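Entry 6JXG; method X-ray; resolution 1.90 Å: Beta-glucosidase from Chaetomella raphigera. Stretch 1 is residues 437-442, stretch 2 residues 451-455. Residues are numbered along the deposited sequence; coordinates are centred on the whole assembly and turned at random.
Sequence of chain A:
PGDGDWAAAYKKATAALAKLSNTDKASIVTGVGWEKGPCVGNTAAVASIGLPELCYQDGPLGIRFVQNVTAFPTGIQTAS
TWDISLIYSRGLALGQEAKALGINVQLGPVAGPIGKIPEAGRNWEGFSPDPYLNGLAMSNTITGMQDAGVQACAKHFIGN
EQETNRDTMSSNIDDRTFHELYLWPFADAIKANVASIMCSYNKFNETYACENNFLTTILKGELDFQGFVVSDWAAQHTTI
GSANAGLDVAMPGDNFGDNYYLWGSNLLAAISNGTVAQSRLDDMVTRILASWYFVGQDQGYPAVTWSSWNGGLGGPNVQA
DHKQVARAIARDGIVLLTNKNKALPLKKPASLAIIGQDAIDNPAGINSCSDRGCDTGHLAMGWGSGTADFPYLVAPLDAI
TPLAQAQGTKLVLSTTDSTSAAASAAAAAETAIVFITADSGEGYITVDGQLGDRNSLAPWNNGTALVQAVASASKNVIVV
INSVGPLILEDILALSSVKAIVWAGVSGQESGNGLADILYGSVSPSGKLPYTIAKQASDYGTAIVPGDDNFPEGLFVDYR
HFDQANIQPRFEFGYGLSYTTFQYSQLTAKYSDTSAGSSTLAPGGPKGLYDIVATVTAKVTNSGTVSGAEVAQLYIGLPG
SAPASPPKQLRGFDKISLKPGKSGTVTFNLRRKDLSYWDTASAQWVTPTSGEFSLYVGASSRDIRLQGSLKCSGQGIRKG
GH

Stretch 1 (437-442) TADSGE
Stretch 2 451-455: LGDRN

Stretch 1 leaves a strand at Thr 437 and Ala 438 and continues as nearly extended loop; stretch 2 runs in a roughly opposite direction, nearest at a glycine pair, with the CA atoms of Gly 441 and Gly 452 4.5 Å apart. The contact is small, 250 Å² summed over both sides, and one direct hydrogen bond spans it.

Thr 437 (phi/psi -139/167, chi1 p) stays out of reach. Ala 438 (-148/137) points its CB toward stretch 2, where it lies 4.1 Å from Arg 454 NH1, meeting the guanidinium obliquely.

Asp 439 (-129/166, chi1 t, chi2 10°) has its CA-to-CB bond pointing away from stretch 2 and contributes backbone instead: its O packs 3.4 Å from Arg 454 CG. Its OD1 accepts a weak hydrogen bond from Ser 440 N at 2.8 Å, bent to 139°.

Ser 440 (-172/178, chi1 p) points toward stretch 2. Its CB sits 3.4 Å from Gly 452 O and 3.6 Å from Arg 454 CG, while a water bridges the polar ends, donating to Ser 440 OG at 2.8 Å and accepting from Arg 454 NE at 2.9 Å. Arg 454 (-76/143) reaches this place with chi angles m, t, m and 156°, its CA-to-CB bond directed sideways.

Gly 441 is almost fully extended (-176/-172), and its N donates to Gly 452 O at 3.2 Å, nearly linear at 173°. Gly 452 adopts 74/-75, a positive phi that favours glycine; a CB there would fall 2.9 Å from Gly 441 O. The absent side chain thus lets the backbones approach. Next to it, Asp 453 (-66/146, chi1 m) donates a backbone hydrogen bond from its N to Leu 451 O at 3.0 Å, closing a tight turn around Gly 452.

Glu 442 (-66/145, chi1 and chi2 t, chi3 173°) has its CA-to-CB bond pointing away; its O lies 3.7 Å from Gly 452 CA.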

# COMPACT_ATOMS: atom_id res chain seq x y z
N THR A 437 8.38 -12.62 13.84
CA THR A 437 7.44 -12.23 12.75
C THR A 437 5.99 -12.08 13.15
O THR A 437 5.55 -12.49 14.23
CB THR A 437 7.45 -13.30 11.63
OG1 THR A 437 7.09 -14.57 12.21
CG2 THR A 437 8.82 -13.43 11.02
N ALA A 438 5.22 -11.48 12.26
CA ALA A 438 3.79 -11.63 12.27
C ALA A 438 3.29 -11.55 10.82
O ALA A 438 3.74 -10.71 10.08
CB ALA A 438 3.10 -10.60 13.15
N ASP A 439 2.36 -12.44 10.44
CA ASP A 439 1.96 -12.58 9.07
C ASP A 439 0.46 -12.52 8.92
O ASP A 439 -0.29 -12.61 9.88
CB ASP A 439 2.56 -13.91 8.51
CG ASP A 439 2.63 -13.99 7.01
OD1 ASP A 439 2.40 -12.96 6.31
OD2 ASP A 439 2.97 -15.15 6.54
N SER A 440 0.02 -12.34 7.68
CA SER A 440 -1.40 -12.35 7.37
C SER A 440 -1.51 -12.32 5.84
O SER A 440 -0.53 -12.18 5.13
CB SER A 440 -2.13 -11.15 8.04
OG SER A 440 -1.84 -9.87 7.46
N GLY A 441 -2.73 -12.36 5.38
CA GLY A 441 -3.00 -12.41 3.96
C GLY A 441 -4.45 -12.36 3.59
O GLY A 441 -5.35 -12.08 4.41
N GLU A 442 -4.68 -12.58 2.30
CA GLU A 442 -5.97 -12.58 1.74
C GLU A 442 -6.84 -13.74 2.27
O GLU A 442 -6.36 -14.83 2.57
CB GLU A 442 -5.85 -12.65 0.19
CG GLU A 442 -7.17 -12.44 -0.51
CD GLU A 442 -7.04 -12.32 -2.04
OE1 GLU A 442 -8.10 -12.29 -2.71
OE2 GLU A 442 -5.91 -12.08 -2.51
N LEU A 451 -7.82 -17.25 8.86
CA LEU A 451 -8.33 -17.13 7.50
C LEU A 451 -8.15 -15.63 7.11
O LEU A 451 -9.05 -14.82 7.32
CB LEU A 451 -9.78 -17.45 7.51
CG LEU A 451 -10.42 -18.03 6.21
CD1 LEU A 451 -11.87 -17.80 6.10
CD2 LEU A 451 -9.66 -17.90 4.91
N GLY A 452 -6.99 -15.33 6.55
CA GLY A 452 -6.61 -13.96 6.16
C GLY A 452 -6.25 -13.01 7.29
O GLY A 452 -5.11 -12.63 7.45
N ASP A 453 -7.28 -12.55 8.00
CA ASP A 453 -7.11 -11.65 9.14
C ASP A 453 -6.40 -12.31 10.30
O ASP A 453 -6.59 -13.49 10.55
CB ASP A 453 -8.50 -11.21 9.66
CG ASP A 453 -9.31 -10.39 8.67
OD1 ASP A 453 -8.72 -9.63 7.84
OD2 ASP A 453 -10.58 -10.47 8.76
N ARG A 454 -5.61 -11.52 11.03
CA ARG A 454 -4.95 -11.92 12.23
C ARG A 454 -5.91 -11.96 13.41
O ARG A 454 -6.82 -11.14 13.54
CB ARG A 454 -3.80 -10.97 12.61
CG ARG A 454 -2.70 -10.93 11.57
CD ARG A 454 -1.56 -10.08 12.00
NE ARG A 454 -1.72 -8.66 11.94
CZ ARG A 454 -1.03 -7.81 12.68
NH1 ARG A 454 -0.22 -8.20 13.67
NH2 ARG A 454 -1.17 -6.52 12.49
N ASN A 455 -5.69 -12.93 14.26
CA ASN A 455 -6.59 -13.15 15.37
C ASN A 455 -6.10 -12.41 16.61
O ASN A 455 -6.73 -12.42 17.65
CB ASN A 455 -6.89 -14.63 15.53
CG ASN A 455 -5.74 -15.45 16.08
OD1 ASN A 455 -5.80 -16.71 16.10
ND2 ASN A 455 -4.72 -14.80 16.56
O HOH W 1 -2.49 -7.81 9.28